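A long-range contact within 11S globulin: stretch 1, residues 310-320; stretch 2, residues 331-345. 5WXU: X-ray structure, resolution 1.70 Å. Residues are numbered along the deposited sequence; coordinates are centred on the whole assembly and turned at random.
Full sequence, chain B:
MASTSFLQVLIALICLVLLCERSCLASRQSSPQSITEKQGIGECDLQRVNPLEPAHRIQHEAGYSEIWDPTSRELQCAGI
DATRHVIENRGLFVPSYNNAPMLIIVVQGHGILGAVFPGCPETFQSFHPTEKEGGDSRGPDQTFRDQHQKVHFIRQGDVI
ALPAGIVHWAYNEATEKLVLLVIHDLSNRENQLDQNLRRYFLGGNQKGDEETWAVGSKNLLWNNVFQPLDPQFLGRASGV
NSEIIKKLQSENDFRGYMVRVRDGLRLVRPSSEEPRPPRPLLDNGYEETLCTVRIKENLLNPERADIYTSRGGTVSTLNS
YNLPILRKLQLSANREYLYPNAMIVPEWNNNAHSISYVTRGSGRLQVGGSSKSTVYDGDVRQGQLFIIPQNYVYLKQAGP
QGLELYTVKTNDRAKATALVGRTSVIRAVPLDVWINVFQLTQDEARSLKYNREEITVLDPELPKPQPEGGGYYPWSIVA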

# COMPACT_ATOMS: atom_id res chain seq x y z
N SER B 310 -4.50 -33.64 -19.01
CA SER B 310 -5.18 -34.37 -20.04
C SER B 310 -5.75 -35.67 -19.45
O SER B 310 -5.09 -36.37 -18.66
CB SER B 310 -4.15 -34.64 -21.14
OG SER B 310 -4.72 -35.42 -22.10
N ARG B 311 -7.01 -35.94 -19.82
CA ARG B 311 -7.76 -37.09 -19.23
C ARG B 311 -8.17 -36.96 -17.76
O ARG B 311 -8.79 -37.88 -17.20
CB ARG B 311 -7.00 -38.43 -19.42
CG ARG B 311 -6.50 -38.63 -20.86
CD ARG B 311 -5.91 -40.01 -21.11
NE ARG B 311 -5.62 -40.18 -22.54
CZ ARG B 311 -5.11 -41.28 -23.11
NH1 ARG B 311 -4.80 -42.35 -22.38
NH2 ARG B 311 -4.91 -41.32 -24.42
N GLY B 312 -7.78 -35.86 -17.10
CA GLY B 312 -8.05 -35.68 -15.70
C GLY B 312 -9.07 -34.56 -15.50
O GLY B 312 -10.07 -34.74 -14.83
N GLY B 313 -8.77 -33.38 -16.00
CA GLY B 313 -9.71 -32.23 -16.00
C GLY B 313 -8.97 -30.90 -15.75
O GLY B 313 -7.76 -30.78 -16.07
N THR B 314 -9.74 -29.94 -15.26
CA THR B 314 -9.30 -28.52 -15.12
C THR B 314 -9.65 -27.94 -13.77
O THR B 314 -10.65 -28.25 -13.16
CB THR B 314 -9.94 -27.61 -16.19
OG1 THR B 314 -11.38 -27.68 -16.18
CG2 THR B 314 -9.51 -27.98 -17.54
N VAL B 315 -8.78 -27.01 -13.39
CA VAL B 315 -9.08 -26.00 -12.36
C VAL B 315 -9.02 -24.60 -12.98
O VAL B 315 -8.02 -24.23 -13.64
CB VAL B 315 -8.10 -26.11 -11.16
CG1 VAL B 315 -8.53 -25.14 -10.07
CG2 VAL B 315 -8.21 -27.47 -10.56
N SER B 316 -10.06 -23.78 -12.70
CA SER B 316 -10.13 -22.40 -13.23
C SER B 316 -10.34 -21.53 -11.99
O SER B 316 -11.38 -21.61 -11.29
CB SER B 316 -11.19 -22.22 -14.28
OG SER B 316 -11.02 -23.19 -15.27
N THR B 317 -9.25 -20.84 -11.63
CA THR B 317 -9.18 -20.03 -10.38
C THR B 317 -9.62 -18.57 -10.60
O THR B 317 -9.52 -18.01 -11.70
CB THR B 317 -7.75 -19.91 -9.86
OG1 THR B 317 -7.00 -19.06 -10.78
CG2 THR B 317 -7.14 -21.24 -9.60
N LEU B 318 -10.19 -17.97 -9.55
CA LEU B 318 -10.68 -16.62 -9.70
C LEU B 318 -10.26 -15.91 -8.41
O LEU B 318 -10.84 -16.14 -7.32
CB LEU B 318 -12.18 -16.53 -9.87
CG LEU B 318 -12.77 -15.13 -10.07
CD1 LEU B 318 -12.20 -14.58 -11.36
CD2 LEU B 318 -14.28 -15.20 -10.08
N ASN B 319 -9.19 -15.09 -8.48
CA ASN B 319 -8.76 -14.37 -7.30
C ASN B 319 -8.36 -12.94 -7.75
O ASN B 319 -8.64 -12.53 -8.89
CB ASN B 319 -7.51 -15.05 -6.63
CG ASN B 319 -6.42 -15.34 -7.63
OD1 ASN B 319 -5.90 -14.42 -8.36
ND2 ASN B 319 -6.13 -16.66 -7.78
N SER B 320 -7.85 -12.20 -6.80
CA SER B 320 -7.52 -10.80 -7.04
C SER B 320 -6.39 -10.54 -8.04
O SER B 320 -6.20 -9.43 -8.45
CB SER B 320 -7.35 -10.07 -5.75
OG SER B 320 -6.33 -10.65 -4.97
N LEU B 331 -12.41 -12.41 -0.95
CA LEU B 331 -13.02 -13.66 -1.43
C LEU B 331 -12.31 -14.12 -2.70
O LEU B 331 -11.67 -13.30 -3.42
CB LEU B 331 -14.50 -13.41 -1.70
CG LEU B 331 -15.38 -13.11 -0.49
CD1 LEU B 331 -16.71 -12.55 -0.99
CD2 LEU B 331 -15.66 -14.38 0.32
N SER B 332 -12.45 -15.44 -2.97
CA SER B 332 -11.87 -16.08 -4.14
C SER B 332 -12.89 -17.12 -4.60
O SER B 332 -13.73 -17.54 -3.81
CB SER B 332 -10.60 -16.88 -3.77
OG SER B 332 -9.55 -16.17 -3.17
N ALA B 333 -12.70 -17.62 -5.81
CA ALA B 333 -13.49 -18.78 -6.26
C ALA B 333 -12.76 -19.59 -7.25
O ALA B 333 -11.69 -19.24 -7.64
CB ALA B 333 -14.79 -18.27 -6.89
N ASN B 334 -13.27 -20.78 -7.52
CA ASN B 334 -12.74 -21.66 -8.59
C ASN B 334 -13.86 -22.51 -9.17
O ASN B 334 -14.89 -22.64 -8.57
CB ASN B 334 -11.53 -22.45 -8.12
CG ASN B 334 -11.89 -23.60 -7.20
OD1 ASN B 334 -12.82 -24.32 -7.49
ND2 ASN B 334 -11.15 -23.78 -6.14
N ARG B 335 -13.60 -23.03 -10.36
CA ARG B 335 -14.41 -24.04 -11.02
C ARG B 335 -13.49 -25.22 -11.17
O ARG B 335 -12.39 -25.06 -11.77
CB ARG B 335 -14.92 -23.58 -12.37
CG ARG B 335 -15.85 -24.68 -12.93
CD ARG B 335 -16.49 -24.33 -14.27
NE ARG B 335 -15.53 -24.37 -15.34
CZ ARG B 335 -15.33 -25.40 -16.19
NH1 ARG B 335 -16.08 -26.49 -16.20
NH2 ARG B 335 -14.39 -25.23 -17.11
N GLU B 336 -13.94 -26.41 -10.74
CA GLU B 336 -13.16 -27.62 -10.98
C GLU B 336 -14.03 -28.54 -11.81
O GLU B 336 -15.22 -28.73 -11.55
CB GLU B 336 -12.80 -28.33 -9.68
CG GLU B 336 -11.96 -27.55 -8.70
CD GLU B 336 -11.71 -28.36 -7.42
OE1 GLU B 336 -12.57 -29.18 -7.07
OE2 GLU B 336 -10.66 -28.17 -6.77
N TYR B 337 -13.43 -29.09 -12.87
CA TYR B 337 -14.08 -30.05 -13.76
C TYR B 337 -13.20 -31.30 -13.77
O TYR B 337 -12.06 -31.27 -14.14
CB TYR B 337 -14.32 -29.46 -15.14
CG TYR B 337 -15.11 -30.40 -15.98
CD1 TYR B 337 -16.50 -30.53 -15.80
CD2 TYR B 337 -14.47 -31.23 -16.86
CE1 TYR B 337 -17.25 -31.47 -16.53
CE2 TYR B 337 -15.18 -32.17 -17.60
CZ TYR B 337 -16.56 -32.28 -17.44
OH TYR B 337 -17.22 -33.20 -18.22
N LEU B 338 -13.78 -32.42 -13.33
CA LEU B 338 -13.13 -33.69 -13.36
C LEU B 338 -13.79 -34.62 -14.33
O LEU B 338 -15.00 -34.81 -14.32
CB LEU B 338 -13.09 -34.35 -11.98
CG LEU B 338 -12.29 -33.58 -10.93
CD1 LEU B 338 -12.48 -34.23 -9.57
CD2 LEU B 338 -10.82 -33.49 -11.30
N TYR B 339 -12.94 -35.23 -15.16
CA TYR B 339 -13.38 -36.35 -15.96
C TYR B 339 -13.72 -37.56 -15.13
O TYR B 339 -13.34 -37.71 -13.96
CB TYR B 339 -12.33 -36.69 -17.01
CG TYR B 339 -12.16 -35.62 -18.07
CD1 TYR B 339 -13.20 -35.35 -18.97
CD2 TYR B 339 -11.01 -34.92 -18.21
CE1 TYR B 339 -13.06 -34.38 -19.94
CE2 TYR B 339 -10.84 -33.94 -19.18
CZ TYR B 339 -11.86 -33.66 -20.04
OH TYR B 339 -11.68 -32.67 -20.99
N PRO B 340 -14.41 -38.54 -15.78
CA PRO B 340 -14.81 -39.64 -14.92
C PRO B 340 -13.66 -40.33 -14.20
O PRO B 340 -12.64 -40.59 -14.79
CB PRO B 340 -15.53 -40.60 -15.90
CG PRO B 340 -16.11 -39.70 -16.88
CD PRO B 340 -15.12 -38.52 -17.05
N ASN B 341 -13.84 -40.61 -12.91
CA ASN B 341 -12.83 -41.23 -12.07
C ASN B 341 -11.53 -40.44 -11.74
O ASN B 341 -10.68 -40.94 -11.00
CB ASN B 341 -12.41 -42.58 -12.62
CG ASN B 341 -13.62 -43.46 -12.93
OD1 ASN B 341 -13.77 -43.94 -14.07
ND2 ASN B 341 -14.47 -43.64 -11.95
N ALA B 342 -11.43 -39.21 -12.26
CA ALA B 342 -10.25 -38.34 -11.98
C ALA B 342 -10.35 -37.75 -10.56
O ALA B 342 -11.46 -37.75 -9.91
CB ALA B 342 -10.21 -37.25 -13.04
N MET B 343 -9.20 -37.31 -10.01
CA MET B 343 -9.14 -36.81 -8.63
C MET B 343 -8.49 -35.43 -8.62
O MET B 343 -7.74 -35.06 -9.56
CB MET B 343 -8.29 -37.71 -7.75
CG MET B 343 -8.97 -39.05 -7.53
SD MET B 343 -7.74 -40.07 -6.68
CE MET B 343 -8.69 -40.79 -5.38
N ILE B 344 -8.87 -34.64 -7.61
CA ILE B 344 -8.03 -33.54 -7.21
C ILE B 344 -7.12 -34.09 -6.13
O ILE B 344 -7.54 -34.92 -5.27
CB ILE B 344 -8.85 -32.35 -6.66
CG1 ILE B 344 -9.80 -31.75 -7.70
CG2 ILE B 344 -7.94 -31.23 -6.22
CD1 ILE B 344 -9.17 -31.09 -8.90
N VAL B 345 -5.86 -33.64 -6.10
CA VAL B 345 -4.94 -34.12 -5.07
C VAL B 345 -5.50 -33.88 -3.68
O VAL B 345 -6.17 -32.88 -3.45
CB VAL B 345 -3.54 -33.50 -5.21
CG1 VAL B 345 -2.91 -33.95 -6.53
CG2 VAL B 345 -3.56 -32.01 -5.09
O HOH W 1 -12.00 -25.82 -14.47

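The two stretches pair as neighbouring antiparallel β-strands, 313-318 against 332-338. Their axes approach to 4.5 Å, and their N-to-C directions differ by 166°, close to ideal antiparallel. The register is regular: T314 faces Y337, S316 faces R335 and L318 faces A333 as hydrogen-bonded pairs, with CA-CA distances of 4.9 to 5.2 Å. Between them lie the narrower non-hydrogen-bonded pairs V315 with E336 (CA-CA 4.6 Å) and T317 with N334 (CA-CA 4.3 Å).

Each hydrogen-bonded pair closes a two-bond ring. T314 N donates to Y337 O and Y337 N to T314 O, both at 2.9 Å; S316 N to R335 O and R335 N to S316 O both measure 2.8 Å. At the far end, A333 N reaches L318 O at 2.8 Å with an N-H...O angle of 168°, whereas the return bond from L318 N to A333 O, though 2.7 Å long, is more bent at 138°. A seventh bond, Y339 N to G312 O at 2.9 Å, carries the ladder past the end of the strands. CA-H...O contacts supplement it, among them N334 CA to S316 O at 3.0 Å and G313 CA to Y337 O at 3.1 Å.

Beyond L338 the second stretch makes a type II turn from Y339 to A342, closed by A342 N donating to Y339 O at 3.0 Å. This turn brings A342 back to the first stretch, where its CB lies 3.1 Å from G312 O. G313 is glycine for evident steric reasons: with phi/psi of 143/-157, a CB would be jammed against the preceding carbonyl oxygen and would come within 1.9 Å of Y337 O. The Y339 side chain points toward the first stretch and packs on this glycine-containing segment, with CD2 3.5 Å from both R311 C and G313 N; G312 C lies at the ring edge.

On the sheet face carrying V315, T317, N334 and E336, V315 provides the apolar contact. Its CG2 lies 4.1 Å from I344 CD1, the end of a side chain that leaves its backbone sideways but comes nearer at its tip. The same CG2 is 4.2 Å from E336 CG, so the aliphatic part of the glutamate packs against the valine.

The other face carries T314, S316, L318, A333, R335 and Y337, and is largely polar around R335. A water donates to T314 OG1 at 2.6 Å and to R335 O at 2.8 Å, and is hydrogen-bonded to S316 OG at 2.9 Å, thus linking two small hydroxyl side chains to the opposing backbone. R335 NH2 comes only to 4.0 Å from T314 OG1 and 4.3 Å from S316 OG; its guanidinium nitrogens are hydrogen-bonded elsewhere in the structure. Further along, L318 CB meets A333 CB at 4.3 Å, a small apolar pair.

In all, 707 Å² is buried, summed over both sides.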